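Local coordinates for protein similar to sp|P32453 Saccharomyces cerevisiae YNL315c ATP11 (Candida glabrata CBS 138, PDB 2P4F) that probably acts as a mitochondrial chaperone that binds unassembled subunits during assembly of the F1 sector of ATP synthase, at residues V135-V141 and D228-M232; K153-V158 and L274-K280; A211-T215 and E237-V242. All coordinates share one frame; numbering follows the deposited sequence.

Contact 1 of 3, residues V135-V141 and D228-M232; sequences VAVVPYV and DMVLM
Both branches of Val137 meet a projecting methyl from the opposing strand. Met229 CE presses against Val137 CG1 at 3.4 Å, and Leu231 CD2 lies 3.5 Å from Val137 CG2; both contacts are tighter than usual for carbon. Leu231 runs alongside its partner valine, whereas Met229 reaches it from the next pair on the same face, opposite Pro139, a bend at its last torsion (chi3 86°) swinging the methyl across. Helix 116-126 covers this face, with Trp123 on Leu231 and Glu120 on Val137.

Antiparallel pairing joins edge strand 133-139 of the half barrel to strand 229-236, Ala136-Met232 and Val138-Val230 being hydrogen-bonded pairs, Val137-Leu231 and Pro139-Met229 non-hydrogen-bonded. On the other face, beside the small methyl of Ala136, Met232 bends at chi3 (84°) and sets CE 3.7 Å from Ala136 CB. Val138 and Val230 are opposed more loosely, CB to CB 4.2 Å, while CG2 of Val230 slips in the ring plane against the edge of Tyr140, 3.7 Å from CD1. Phe144 also packs on Val230.

Where the strand turns into helix 140-153, after N-cap Pro139, Asp228 fits against the bend. Its backbone O takes the N-H of Tyr140 at 3.0 Å, and OD1 takes the N-H of Val141 at 2.9 Å on its syn lone pair, so the carboxylate sits at the helix N terminus, where its charge would probably be stabilised.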
# COMPACT_ATOMS: atom_id res chain seq x y z
N VAL A 135 4.00 2.64 -9.58
CA VAL A 135 3.24 3.83 -9.87
C VAL A 135 1.82 3.43 -10.21
O VAL A 135 1.65 2.47 -10.96
CB VAL A 135 3.85 4.60 -11.07
CG1 VAL A 135 3.08 5.87 -11.35
CG2 VAL A 135 5.31 4.93 -10.77
N ALA A 136 0.83 4.15 -9.68
CA ALA A 136 -0.56 3.85 -10.03
C ALA A 136 -1.39 5.10 -9.88
O ALA A 136 -0.97 6.04 -9.19
CB ALA A 136 -1.15 2.75 -9.14
N VAL A 137 -2.55 5.06 -10.53
CA VAL A 137 -3.59 6.04 -10.27
C VAL A 137 -4.85 5.25 -9.90
O VAL A 137 -5.24 4.39 -10.71
CB VAL A 137 -3.81 6.92 -11.50
CG1 VAL A 137 -4.95 7.89 -11.25
CG2 VAL A 137 -2.52 7.66 -11.82
N VAL A 138 -5.46 5.51 -8.77
CA VAL A 138 -6.55 4.73 -8.17
C VAL A 138 -7.78 5.59 -8.02
O VAL A 138 -7.63 6.71 -7.53
CB VAL A 138 -6.10 4.24 -6.75
CG1 VAL A 138 -7.11 3.39 -6.06
CG2 VAL A 138 -4.77 3.46 -6.87
N PRO A 139 -8.97 5.21 -8.44
CA PRO A 139 -10.13 6.09 -8.16
C PRO A 139 -10.38 6.09 -6.67
O PRO A 139 -10.25 5.07 -5.97
CB PRO A 139 -11.32 5.46 -8.89
CG PRO A 139 -10.89 4.08 -9.19
CD PRO A 139 -9.39 4.03 -9.20
N TYR A 140 -10.78 7.26 -6.19
CA TYR A 140 -10.99 7.38 -4.75
C TYR A 140 -12.25 6.66 -4.31
O TYR A 140 -12.21 5.76 -3.45
CB TYR A 140 -11.02 8.87 -4.38
CG TYR A 140 -11.18 8.98 -2.87
CD1 TYR A 140 -10.13 8.71 -1.99
CD2 TYR A 140 -12.40 9.39 -2.32
CE1 TYR A 140 -10.27 8.82 -0.60
CE2 TYR A 140 -12.53 9.49 -0.94
CZ TYR A 140 -11.48 9.21 -0.10
OH TYR A 140 -11.63 9.32 1.25
N VAL A 141 -13.41 7.06 -4.82
CA VAL A 141 -14.65 6.56 -4.20
C VAL A 141 -14.72 5.06 -4.45
O VAL A 141 -15.01 4.30 -3.53
CB VAL A 141 -15.89 7.31 -4.73
CG1 VAL A 141 -17.21 6.59 -4.44
CG2 VAL A 141 -15.98 8.72 -4.17
N ASP A 228 -11.54 12.85 -8.00
CA ASP A 228 -11.79 11.46 -7.64
C ASP A 228 -10.62 10.53 -7.98
O ASP A 228 -10.81 9.37 -8.36
CB ASP A 228 -13.08 10.98 -8.32
CG ASP A 228 -13.58 9.69 -7.68
OD1 ASP A 228 -13.39 9.40 -6.48
OD2 ASP A 228 -14.18 8.90 -8.46
N MET A 229 -9.41 11.02 -7.80
CA MET A 229 -8.17 10.34 -8.12
C MET A 229 -7.20 10.28 -6.96
O MET A 229 -7.10 11.29 -6.26
CB MET A 229 -7.41 11.13 -9.22
CG MET A 229 -7.99 11.15 -10.60
SD MET A 229 -6.92 12.31 -11.53
CE MET A 229 -5.65 11.16 -12.06
N VAL A 230 -6.54 9.15 -6.80
CA VAL A 230 -5.44 9.00 -5.82
C VAL A 230 -4.19 8.68 -6.60
O VAL A 230 -4.24 7.77 -7.46
CB VAL A 230 -5.76 7.89 -4.79
CG1 VAL A 230 -4.58 7.60 -3.90
CG2 VAL A 230 -7.00 8.34 -4.01
N LEU A 231 -3.10 9.38 -6.37
CA LEU A 231 -1.84 9.12 -7.10
C LEU A 231 -0.94 8.32 -6.17
O LEU A 231 -0.74 8.72 -5.00
CB LEU A 231 -1.20 10.46 -7.47
CG LEU A 231 -2.01 11.26 -8.53
CD1 LEU A 231 -1.11 12.42 -8.93
CD2 LEU A 231 -2.42 10.44 -9.70
N MET A 232 -0.39 7.20 -6.68
CA MET A 232 0.48 6.35 -5.84
C MET A 232 1.88 6.30 -6.35
O MET A 232 2.01 6.20 -7.59
CB MET A 232 -0.12 4.92 -5.84
CG MET A 232 0.66 4.00 -4.91
SD MET A 232 0.22 2.25 -5.21
CE MET A 232 1.35 1.93 -6.58

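Contact 2 of 3, residues K153-V158 and L274-K280; sequences KNPLFV and LLEDFNK
At the outer edge of the half barrel, where strand 156-162 begins, Asn279 of helix 266-280 grips the backbone of Leu156 with its side-chain amide. OD1 accepts the N-H of Leu156 at 3.1 Å, in the carbonyl plane and on a lone pair, while ND2 donates to Leu156 O at 2.8 Å. This second bond is bent and leaves the amide plane. The other hydrogen of ND2 runs almost straight (176°) to Leu275 O, 2.9 Å away, one turn back in the helix. That oxygen also takes the backbone N-H of Asn279 from the opposite face of its plane. With CG anti to its carbonyl carbon (chi1 -82°), Asn279 keeps the amide within reach of both its own helix and the strand, and three bonds fix its rotation.

The amide thus offers an edge strand the acceptor and donor that a further strand would supply. Along its other edge the strand bonds through the backbones of Pro155 and Phe157 to Trp186 and Val184 of the adjacent strand 179-190.

Next to this amide the packing is apolar and largely aromatic. Phe157 turns its edge toward the face of Phe278 in an offset T-shaped pair, centroids 5.7 Å apart and planes at 86°. Leu275 lays CD1 over one face of Phe157, a CH-pi contact 3.9 Å from the ring centroid. Phe278 also meets the strand side chains, its CE2 touching Leu156 CG at 3.8 Å and its CZ lying near CG2 of Val158. Phe285 adds another edge-to-face partner for Phe278, and Leu290 of helix 287-295 packs on Phe157. Asn154 ND2 bonds to Tyr150 O and to a water at 3.0 Å, and this water donates to OE2 of Glu276.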
# COMPACT_ATOMS: atom_id res chain seq x y z
N LYS A 153 -8.49 1.66 10.80
CA LYS A 153 -8.92 0.80 11.92
C LYS A 153 -7.99 -0.39 12.09
O LYS A 153 -7.99 -0.94 13.19
CB LYS A 153 -10.36 0.28 11.62
CG LYS A 153 -11.36 1.43 11.80
CD LYS A 153 -12.78 1.06 11.59
CE LYS A 153 -13.60 2.16 12.30
NZ LYS A 153 -12.63 3.08 12.99
N ASN A 154 -7.24 -0.80 11.08
CA ASN A 154 -6.45 -2.02 11.09
C ASN A 154 -5.06 -1.75 10.52
O ASN A 154 -4.74 -2.31 9.47
CB ASN A 154 -7.15 -3.11 10.25
CG ASN A 154 -8.56 -3.40 10.74
OD1 ASN A 154 -8.74 -4.15 11.70
ND2 ASN A 154 -9.53 -2.80 10.05
N PRO A 155 -4.28 -0.89 11.13
CA PRO A 155 -3.09 -0.33 10.48
C PRO A 155 -1.89 -1.27 10.41
O PRO A 155 -0.89 -0.88 9.79
CB PRO A 155 -2.77 0.93 11.29
CG PRO A 155 -3.24 0.56 12.69
CD PRO A 155 -4.52 -0.22 12.43
N LEU A 156 -1.95 -2.46 11.00
CA LEU A 156 -0.80 -3.36 10.99
C LEU A 156 -1.23 -4.70 10.44
O LEU A 156 -2.33 -5.18 10.76
CB LEU A 156 -0.25 -3.50 12.42
CG LEU A 156 1.04 -4.31 12.53
CD1 LEU A 156 2.19 -3.59 11.82
CD2 LEU A 156 1.39 -4.57 14.01
N PHE A 157 -0.40 -5.34 9.64
CA PHE A 157 -0.75 -6.70 9.22
C PHE A 157 0.55 -7.46 8.94
O PHE A 157 1.63 -6.88 9.03
CB PHE A 157 -1.67 -6.69 8.01
CG PHE A 157 -2.47 -7.99 7.78
CD1 PHE A 157 -3.09 -8.64 8.86
CD2 PHE A 157 -2.59 -8.51 6.52
CE1 PHE A 157 -3.85 -9.80 8.67
CE2 PHE A 157 -3.36 -9.67 6.32
CZ PHE A 157 -3.98 -10.29 7.40
N VAL A 158 0.42 -8.76 8.66
CA VAL A 158 1.57 -9.56 8.22
C VAL A 158 1.18 -10.23 6.93
O VAL A 158 0.01 -10.68 6.81
CB VAL A 158 1.92 -10.62 9.29
CG1 VAL A 158 2.97 -11.56 8.78
CG2 VAL A 158 2.37 -9.87 10.55
N LEU A 274 -9.80 -11.89 8.98
CA LEU A 274 -8.48 -12.19 9.50
C LEU A 274 -7.69 -10.92 9.82
O LEU A 274 -6.92 -10.83 10.81
CB LEU A 274 -7.68 -12.98 8.46
CG LEU A 274 -6.40 -13.63 8.93
CD1 LEU A 274 -6.65 -14.73 9.97
CD2 LEU A 274 -5.59 -14.15 7.73
N LEU A 275 -7.83 -9.93 8.94
CA LEU A 275 -7.20 -8.61 9.17
C LEU A 275 -7.70 -8.02 10.49
O LEU A 275 -6.92 -7.50 11.36
CB LEU A 275 -7.54 -7.66 8.00
CG LEU A 275 -7.12 -6.20 8.22
CD1 LEU A 275 -5.60 -6.10 8.26
CD2 LEU A 275 -7.72 -5.36 7.09
N GLU A 276 -9.02 -8.07 10.68
CA GLU A 276 -9.56 -7.49 11.93
C GLU A 276 -9.11 -8.28 13.14
O GLU A 276 -8.71 -7.73 14.17
CB GLU A 276 -11.10 -7.43 11.84
CG GLU A 276 -11.54 -6.41 10.76
CD GLU A 276 -13.03 -6.38 10.57
OE1 GLU A 276 -13.74 -7.36 10.94
OE2 GLU A 276 -13.53 -5.34 10.06
N ASP A 277 -9.12 -9.61 13.03
CA ASP A 277 -8.68 -10.42 14.17
C ASP A 277 -7.24 -10.16 14.54
O ASP A 277 -6.88 -10.12 15.74
CB ASP A 277 -8.85 -11.91 13.82
CG ASP A 277 -10.30 -12.35 13.90
OD1 ASP A 277 -11.16 -11.65 14.45
OD2 ASP A 277 -10.57 -13.45 13.34
N PHE A 278 -6.37 -9.98 13.53
CA PHE A 278 -4.98 -9.65 13.84
C PHE A 278 -4.93 -8.33 14.63
O PHE A 278 -4.27 -8.24 15.67
CB PHE A 278 -4.19 -9.53 12.52
CG PHE A 278 -2.73 -9.19 12.78
CD1 PHE A 278 -1.80 -10.19 13.06
CD2 PHE A 278 -2.31 -7.85 12.72
CE1 PHE A 278 -0.49 -9.84 13.29
CE2 PHE A 278 -1.00 -7.50 12.96
CZ PHE A 278 -0.09 -8.50 13.22
N ASN A 279 -5.61 -7.30 14.11
CA ASN A 279 -5.48 -5.97 14.72
C ASN A 279 -6.14 -5.85 16.09
O ASN A 279 -5.77 -4.99 16.88
CB ASN A 279 -6.05 -4.91 13.75
CG ASN A 279 -4.96 -4.59 12.74
OD1 ASN A 279 -4.11 -3.67 12.93
ND2 ASN A 279 -4.97 -5.32 11.62
N LYS A 280 -7.09 -6.71 16.38
CA LYS A 280 -7.72 -6.65 17.70
C LYS A 280 -7.08 -7.70 18.62
O LYS A 280 -7.46 -7.79 19.80
CB LYS A 280 -9.23 -6.74 17.55
CG LYS A 280 -9.97 -5.49 17.05
CD LYS A 280 -10.94 -5.82 15.94
CE LYS A 280 -11.33 -4.72 15.00
NZ LYS A 280 -10.38 -4.31 13.92
O HOH W 1 -12.47 -2.87 10.43

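Contact 3 of 3, residues A211-T215 and E237-V242; sequences AKPHT and ESDSNV
His214 packs its ring against Val242. CB comes first, 3.7 Å from CB of Ser240. From there CG takes the crowded position between backbone N and carbonyl carbon (chi1 51°), which turns one face of the imidazole to the valine. Val242 CG2 sits over the middle of the ring in an almost axial CH-pi contact, 3.6 Å from the centroid and 3° off the normal. ND1 points in the ring plane to Thr215 OG1 at 2.9 Å, a hydrogen bond in which either atom could be the donor. NE2, at the far end, bonds to Gln182 OE1. Both nitrogens of this buried ring are therefore satisfied, and the ring is held against rotation.

The two segments are loops at the same end of the sheet: 211-215 leads into strand 215-220, where His214 and Thr215 together face Ile198 in a classic beta bulge, and 237-242 follows strand 229-236. The second loop opens with a type I turn from Glu237 to Ser240. Glu237 N donates to His214 O at 2.8 Å, tying the start of the turn to the bulge. Ser240 OG donates to Glu237 O and accepts the N-H of Val242, forming an ST turn that helps place the valine.

Farther out, Lys212 NZ bridges two carboxylates: Glu237 OE2 at 2.9 Å, met on its anti side but well out of the carboxylate plane, and Asp239 OD2 at 3.0 Å, approached from above the plane. Asp239 is poorly ordered, which suggests that this exposed branch of the salt-bridge network is mobile.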
# COMPACT_ATOMS: atom_id res chain seq x y z
N ALA A 211 16.18 -2.73 9.36
CA ALA A 211 15.11 -2.08 10.09
C ALA A 211 14.32 -1.18 9.14
O ALA A 211 13.12 -0.92 9.31
CB ALA A 211 15.68 -1.24 11.24
N LYS A 212 14.98 -0.68 8.08
CA LYS A 212 14.29 0.10 7.04
C LYS A 212 13.29 -0.75 6.26
O LYS A 212 13.62 -1.86 5.88
CB LYS A 212 15.40 0.66 6.14
CG LYS A 212 15.21 1.41 4.89
CD LYS A 212 16.54 1.93 4.32
CE LYS A 212 17.48 0.77 4.03
NZ LYS A 212 18.14 0.92 2.70
N PRO A 213 12.10 -0.26 5.96
CA PRO A 213 11.22 -1.01 5.07
C PRO A 213 11.89 -1.23 3.73
O PRO A 213 12.54 -0.34 3.19
CB PRO A 213 10.00 -0.11 4.85
CG PRO A 213 10.13 0.98 5.83
CD PRO A 213 11.54 1.04 6.38
N HIS A 214 11.71 -2.41 3.14
CA HIS A 214 12.23 -2.56 1.77
C HIS A 214 11.33 -1.88 0.76
O HIS A 214 11.78 -1.57 -0.35
CB HIS A 214 12.38 -4.03 1.42
CG HIS A 214 11.17 -4.88 1.68
ND1 HIS A 214 10.04 -4.80 0.90
CD2 HIS A 214 10.99 -5.87 2.62
CE1 HIS A 214 9.16 -5.70 1.36
NE2 HIS A 214 9.72 -6.35 2.41
N THR A 215 10.06 -1.66 1.09
CA THR A 215 9.09 -1.05 0.15
C THR A 215 8.33 0.06 0.88
O THR A 215 7.77 -0.23 1.98
CB THR A 215 8.11 -2.10 -0.37
OG1 THR A 215 8.86 -3.09 -1.11
CG2 THR A 215 7.12 -1.49 -1.38
N GLU A 237 13.67 -0.86 -2.23
CA GLU A 237 15.08 -0.63 -1.99
C GLU A 237 15.95 -1.59 -2.80
O GLU A 237 15.77 -2.81 -2.85
CB GLU A 237 15.37 -0.81 -0.50
CG GLU A 237 14.75 0.22 0.42
CD GLU A 237 15.35 1.59 0.19
OE1 GLU A 237 14.63 2.52 -0.21
OE2 GLU A 237 16.57 1.74 0.40
N SER A 238 16.96 -1.02 -3.47
CA SER A 238 17.73 -1.89 -4.36
C SER A 238 18.61 -2.86 -3.57
O SER A 238 18.95 -3.93 -4.12
CB SER A 238 18.56 -1.10 -5.36
OG SER A 238 19.17 0.04 -4.77
N ASP A 239 18.97 -2.53 -2.34
CA ASP A 239 19.80 -3.40 -1.49
C ASP A 239 19.02 -4.58 -0.95
O ASP A 239 19.60 -5.45 -0.30
CB ASP A 239 20.29 -2.62 -0.25
CG ASP A 239 19.06 -2.02 0.43
OD1 ASP A 239 18.22 -2.76 1.01
OD2 ASP A 239 18.88 -0.77 0.39
N SER A 240 17.70 -4.63 -1.12
CA SER A 240 16.93 -5.71 -0.52
C SER A 240 16.78 -6.88 -1.47
O SER A 240 17.06 -6.71 -2.67
CB SER A 240 15.52 -5.19 -0.18
OG SER A 240 14.75 -5.21 -1.37
N ASN A 241 16.34 -8.05 -1.02
CA ASN A 241 16.16 -9.15 -1.99
C ASN A 241 14.68 -9.27 -2.33
O ASN A 241 14.14 -10.35 -2.61
CB ASN A 241 16.72 -10.46 -1.45
CG ASN A 241 15.95 -10.83 -0.20
OD1 ASN A 241 15.20 -9.99 0.32
ND2 ASN A 241 16.12 -12.06 0.26
N VAL A 242 14.00 -8.13 -2.30
CA VAL A 242 12.64 -8.07 -2.76
C VAL A 242 12.65 -7.46 -4.16
O VAL A 242 13.11 -6.33 -4.35
CB VAL A 242 11.73 -7.23 -1.85
CG1 VAL A 242 10.31 -7.12 -2.43
CG2 VAL A 242 11.69 -7.85 -0.45

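How the contacts relate
After three N-terminal helices the chain lays down strand 133-139, then passes through helix 140-153 into strand 156-162, opening contacts 1 and 2. Segment 211-215 opens contact 3 after the middle strands. Residues 228-232 return to close contact 1 across 86 intervening residues, 237-242 soon close contact 3 across 21, and 274-280 close contact 2 last, across 115. Contact 1 therefore crosses both others, whereas contact 3 falls wholly within the span of contact 2. Contact 1 joins one edge strand to its neighbour, contact 2 ties the opposite edge to helix 266-280, and contact 3 links two loops at one end of the sheet.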